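Local coordinates for methyl-accepting chemotaxis protein (Vibrio parahaemolyticus, PDB 4EXO) that probably senses small molecules such as pyruvate through its periplasmic Cache (PAS-like) domain and passes the signal on to control chemotaxis, at residues Ile48-Arg53 / Ser77-Asn82. Sequence-based numbering, arbitrary orientation.
Sequences ILKAMR and SLEGKN
The backbones stay well apart, nearest at the CA atoms of K50 and E79 (11.6 Å), where the C-terminal end of helix 42-51 faces a type II beta turn from L78 to K81. The turn is closed by the backbone bond from K81 N to L78 O at 2.9 Å, with G80 at its third position, where a positive phi (86°) would press a CB against E79 O. Only K50 and E79 touch, reaching toward each other from opposite directions. The lysine chain, otherwise extended beyond CG, turns about its CG-CD bond (chi3 64°), and its NZ donates to E79 OE2 over 2.8 Å in a salt bridge. The carboxylate receives it on the syn lone pair of OE2, while E79 OE1 stays 3.5 Å from K50 NZ, and K50 does not bridge the two oxygens. The lysine comes alongside E79 OE2, with K50 CE 3.2 Å from it and the CE-NZ bond roughly across the line to the oxygen.

Both segments belong to a single Cache domain, a PAS-like fold in which helices pack on an antiparallel sheet; the bridge ties helix 42-51 to the loop that follows strand 69-72, outermost in the sheet of this chain. H72, which lines the pyruvate pocket, donates its backbone N to E79 OE2, while K46 forms a salt bridge with OE1. Two lysines and a main-chain amide thus share one carboxylate, which would be expected to favour its ionised form. The E79 side chain remains about 10 Å from the bound pyruvate.

At the helix end, R53 folds back so that NH1 bonds to K50 O (2.9 Å, N-H...O 174°) and to M52 O (2.9 Å). Both acceptors lie nearly in the guanidinium plane, although NH1 sits above each carbonyl plane. R53 N bonds to T27 OG1 of the second subunit.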
loop_
_atom_site.group_PDB
_atom_site.type_symbol
_atom_site.label_atom_id
_atom_site.label_comp_id
_atom_site.label_asym_id
_atom_site.label_seq_id
_atom_site.Cartn_x
_atom_site.Cartn_y
_atom_site.Cartn_z
ATOM N N ILE A 48 -1.974 2.280 12.803
ATOM C CA ILE A 48 -1.877 1.586 11.532
ATOM C C ILE A 48 -1.046 2.409 10.528
ATOM O O ILE A 48 -0.122 1.891 9.892
ATOM C CB ILE A 48 -3.285 1.313 10.923
ATOM C CG1 ILE A 48 -4.055 0.315 11.820
ATOM C CG2 ILE A 48 -3.130 0.793 9.501
ATOM C CD1 ILE A 48 -5.528 0.289 11.557
ATOM N N LEU A 49 -1.363 3.689 10.381
ATOM C CA LEU A 49 -0.687 4.451 9.304
ATOM C C LEU A 49 0.793 4.669 9.619
ATOM O O LEU A 49 1.627 4.681 8.715
ATOM C CB LEU A 49 -1.367 5.799 9.090
ATOM C CG LEU A 49 -2.780 5.767 8.453
ATOM C CD1 LEU A 49 -3.496 7.080 8.763
ATOM C CD2 LEU A 49 -2.647 5.541 6.956
ATOM N N LYS A 50 1.127 4.835 10.896
ATOM C CA LYS A 50 2.533 4.992 11.273
ATOM C C LYS A 50 3.378 3.732 11.126
ATOM O O LYS A 50 4.594 3.816 10.993
ATOM C CB LYS A 50 2.627 5.512 12.710
ATOM C CG LYS A 50 2.274 7.004 12.794
ATOM C CD LYS A 50 2.132 7.455 14.260
ATOM C CE LYS A 50 3.416 7.357 15.035
ATOM N NZ LYS A 50 3.146 7.915 16.409
ATOM N N ALA A 51 2.741 2.564 11.124
ATOM C CA ALA A 51 3.487 1.311 10.874
ATOM C C ALA A 51 3.740 1.007 9.388
ATOM O O ALA A 51 4.702 0.292 9.033
ATOM C CB ALA A 51 2.741 0.155 11.524
HETATM N N MSE A 52 2.870 1.516 8.504
HETATM C CA MSE A 52 2.967 1.197 7.078
HETATM C C MSE A 52 4.217 1.698 6.344
HETATM O O MSE A 52 4.671 2.855 6.526
HETATM C CB MSE A 52 1.705 1.687 6.323
HETATM C CG MSE A 52 0.490 0.870 6.713
HETATM SE SE MSE A 52 -1.184 1.612 6.061
HETATM C CE MSE A 52 -0.949 1.062 4.274
ATOM N N ARG A 53 4.772 0.823 5.504
ATOM C CA ARG A 53 5.884 1.218 4.616
ATOM C C ARG A 53 5.700 0.613 3.243
ATOM O O ARG A 53 5.269 -0.546 3.143
ATOM C CB ARG A 53 7.236 0.709 5.174
ATOM C CG ARG A 53 7.573 1.227 6.565
ATOM C CD ARG A 53 8.080 2.694 6.504
ATOM N NE ARG A 53 8.574 3.110 7.826
ATOM C CZ ARG A 53 7.793 3.377 8.871
ATOM N NH1 ARG A 53 6.454 3.312 8.760
ATOM N NH2 ARG A 53 8.349 3.763 10.024
ATOM N N SER A 77 7.929 12.669 17.581
ATOM C CA SER A 77 8.089 13.900 18.356
ATOM C C SER A 77 7.578 15.175 17.655
ATOM O O SER A 77 7.380 16.205 18.311
ATOM C CB SER A 77 9.533 14.079 18.861
ATOM O OG SER A 77 10.453 14.279 17.803
ATOM N N LEU A 78 7.299 15.106 16.348
ATOM C CA LEU A 78 6.682 16.252 15.642
ATOM C C LEU A 78 5.210 16.390 16.006
ATOM O O LEU A 78 4.617 17.462 15.795
ATOM C CB LEU A 78 6.817 16.116 14.098
ATOM C CG LEU A 78 8.254 16.171 13.565
ATOM C CD1 LEU A 78 8.250 16.081 11.993
ATOM C CD2 LEU A 78 8.971 17.452 14.064
ATOM N N GLU A 79 4.615 15.312 16.521
ATOM C CA GLU A 79 3.146 15.266 16.723
ATOM C C GLU A 79 2.747 16.326 17.748
ATOM O O GLU A 79 3.392 16.452 18.807
ATOM C CB GLU A 79 2.672 13.859 17.122
ATOM C CG GLU A 79 2.858 12.825 15.970
ATOM C CD GLU A 79 2.666 11.369 16.360
ATOM O OE1 GLU A 79 2.262 11.079 17.508
ATOM O OE2 GLU A 79 2.928 10.503 15.489
ATOM N N GLY A 80 1.738 17.118 17.388
ATOM C CA GLY A 80 1.300 18.252 18.198
ATOM C C GLY A 80 2.052 19.547 17.949
ATOM O O GLY A 80 1.677 20.593 18.492
ATOM N N LYS A 81 3.118 19.531 17.151
ATOM C CA LYS A 81 3.805 20.798 16.826
ATOM C C LYS A 81 3.167 21.507 15.624
ATOM O O LYS A 81 2.808 20.857 14.645
ATOM C CB LYS A 81 5.295 20.617 16.546
ATOM C CG LYS A 81 6.054 19.967 17.738
ATOM C CD LYS A 81 7.566 19.959 17.513
ATOM C CE LYS A 81 8.337 19.426 18.758
ATOM N NZ LYS A 81 7.924 20.169 19.990
ATOM N N ASN A 82 3.076 22.837 15.702
ATOM C CA ASN A 82 2.602 23.637 14.566
ATOM C C ASN A 82 3.742 23.963 13.597
ATOM O O ASN A 82 4.653 24.742 13.912
ATOM C CB ASN A 82 1.952 24.921 15.095
ATOM C CG ASN A 82 1.267 25.714 14.024
ATOM O OD1 ASN A 82 1.773 25.853 12.901
ATOM N ND2 ASN A 82 0.118 26.284 14.377
#